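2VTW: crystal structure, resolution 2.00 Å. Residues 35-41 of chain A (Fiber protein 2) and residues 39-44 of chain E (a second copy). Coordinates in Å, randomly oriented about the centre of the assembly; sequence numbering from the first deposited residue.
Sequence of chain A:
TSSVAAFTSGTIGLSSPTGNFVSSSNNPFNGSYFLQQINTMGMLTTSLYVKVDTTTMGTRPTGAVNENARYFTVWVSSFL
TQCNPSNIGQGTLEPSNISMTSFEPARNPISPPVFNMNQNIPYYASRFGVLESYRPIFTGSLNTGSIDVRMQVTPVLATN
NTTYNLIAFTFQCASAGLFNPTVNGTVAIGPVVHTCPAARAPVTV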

# COMPACT_ATOMS: atom_id res chain seq x y z
N LEU A 35 4.12 8.51 14.83
CA LEU A 35 3.97 9.02 13.46
C LEU A 35 5.35 9.21 12.85
O LEU A 35 6.20 9.90 13.43
CB LEU A 35 3.26 10.38 13.51
CG LEU A 35 3.16 11.20 12.22
CD1 LEU A 35 2.38 10.39 11.16
CD2 LEU A 35 2.48 12.57 12.50
N GLN A 36 5.62 8.54 11.73
CA GLN A 36 6.90 8.66 11.05
C GLN A 36 6.57 8.90 9.59
O GLN A 36 5.93 8.04 8.95
CB GLN A 36 7.72 7.38 11.21
CG GLN A 36 8.22 7.15 12.66
CD GLN A 36 8.80 5.77 12.88
OE1 GLN A 36 8.04 4.82 13.05
NE2 GLN A 36 10.13 5.66 12.86
N GLN A 37 6.94 10.07 9.08
CA GLN A 37 6.69 10.46 7.67
C GLN A 37 8.00 10.71 6.92
O GLN A 37 8.99 11.15 7.52
CB GLN A 37 5.85 11.71 7.60
CG GLN A 37 4.50 11.56 8.26
CD GLN A 37 3.72 12.84 8.28
OE1 GLN A 37 4.08 13.78 8.98
NE2 GLN A 37 2.62 12.89 7.52
N ILE A 38 8.00 10.41 5.62
CA ILE A 38 9.10 10.79 4.74
C ILE A 38 8.51 11.51 3.51
O ILE A 38 7.39 11.20 3.07
CB ILE A 38 10.05 9.59 4.34
CG1 ILE A 38 9.31 8.55 3.54
CG2 ILE A 38 10.76 8.95 5.63
CD1 ILE A 38 10.19 7.64 2.64
N ASN A 39 9.24 12.51 3.02
CA ASN A 39 8.91 13.18 1.75
C ASN A 39 10.06 12.82 0.85
O ASN A 39 11.20 13.15 1.16
CB ASN A 39 8.80 14.71 1.90
CG ASN A 39 8.41 15.44 0.57
OD1 ASN A 39 8.72 15.00 -0.52
ND2 ASN A 39 7.78 16.57 0.70
N THR A 40 9.74 12.09 -0.23
CA THR A 40 10.71 11.75 -1.26
C THR A 40 10.26 12.48 -2.51
O THR A 40 9.32 12.06 -3.18
CB THR A 40 10.74 10.20 -1.55
OG1 THR A 40 10.99 9.48 -0.36
CG2 THR A 40 11.83 9.84 -2.53
N MET A 41 10.93 13.59 -2.79
CA MET A 41 10.79 14.35 -4.02
C MET A 41 9.33 14.64 -4.37
O MET A 41 8.92 14.57 -5.54
CB MET A 41 11.54 13.64 -5.16
CG MET A 41 12.62 14.51 -5.81
SD MET A 41 12.92 14.15 -7.53
CE MET A 41 14.71 14.25 -7.51
N ASN E 39 15.59 1.32 1.76
CA ASN E 39 15.48 2.10 2.99
C ASN E 39 15.62 3.56 2.55
O ASN E 39 16.62 3.91 1.93
CB ASN E 39 16.57 1.71 4.01
CG ASN E 39 16.55 2.57 5.28
OD1 ASN E 39 16.01 3.69 5.29
ND2 ASN E 39 17.13 2.03 6.36
N THR E 40 14.58 4.34 2.77
CA THR E 40 14.63 5.78 2.49
C THR E 40 14.53 6.45 3.84
O THR E 40 13.46 6.47 4.44
CB THR E 40 13.47 6.29 1.56
OG1 THR E 40 13.35 5.44 0.42
CG2 THR E 40 13.71 7.75 1.09
N MET E 41 15.68 6.92 4.33
CA MET E 41 15.78 7.71 5.57
C MET E 41 14.92 7.13 6.71
O MET E 41 14.15 7.84 7.35
CB MET E 41 15.40 9.17 5.28
CG MET E 41 15.87 10.18 6.35
SD MET E 41 15.83 11.92 5.77
CE MET E 41 17.13 11.92 4.55
N GLY E 42 15.07 5.82 6.94
CA GLY E 42 14.40 5.13 8.05
C GLY E 42 13.06 4.48 7.75
O GLY E 42 12.43 3.95 8.65
N MET E 43 12.59 4.56 6.49
CA MET E 43 11.37 3.87 6.09
C MET E 43 11.75 2.70 5.15
O MET E 43 12.42 2.89 4.13
CB MET E 43 10.40 4.84 5.42
CG MET E 43 9.00 4.27 5.26
SD MET E 43 8.12 4.05 6.81
CE MET E 43 7.72 5.82 7.15
N LEU E 44 11.34 1.49 5.55
CA LEU E 44 11.73 0.27 4.84
C LEU E 44 10.63 -0.13 3.86
O LEU E 44 9.49 -0.37 4.26
CB LEU E 44 11.97 -0.86 5.86
CG LEU E 44 12.56 -2.19 5.39
CD1 LEU E 44 13.91 -1.99 4.60
CD2 LEU E 44 12.70 -3.17 6.60
O HOH W 1 11.09 6.25 -1.02

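A strand of chain A packs here against a beta hairpin from a second copy of the fiber protein, and no direct hydrogen bond crosses between the two stretches; side-chain packing and one water join them over 275 Å² of buried surface. Leu A35 lies out of reach. At Gln A36 the CA-to-CB bond points toward chain E, but the first contact is made by the backbone: its O lies 3.4 Å from CE of Met E43. The long, flexible methionine, with chi2 and chi3 both p, brings its terminal methyl to the strand, and the same CE is 4.3 Å from CB of Gln A36.

Gln A37 points away, as the alternation of a strand requires, and its NE2 is hydrogen-bonded elsewhere in the structure. Ile A38 then turns back toward chain E and gives up 89 Å², the most of any residue in either stretch. Its CD1 approaches CB of Thr E40 at 3.7 Å and CB of Met E43 at 4.0 Å, while its CG2 reaches O of Met E41, also at 4.0 Å. A branched apolar side chain suits this site because CD1 and CG2 both pack on the hairpin, where both lie 3.9 Å from O of Thr E40.

That hairpin is held by a type I' turn, with Thr E40 N to Met E43 O and Met E43 N to Thr E40 O both at 2.9 Å. Gly E42 suits the turn, since at its backbone angles a CB would jam against the preceding carbonyl; its N also donates to OD1 of Asn E39 at 2.9 Å.

Asn A39 again faces away. Thr A40 points sideways, its OG1 3.5 Å from CG2 of Thr E40. A water links the two threonines, 2.8 Å from OG1 of Thr E40 and, in a weak bond, 3.3 Å from OG1 of Thr A40. Threonine serves well here, offering both methyl and hydroxyl.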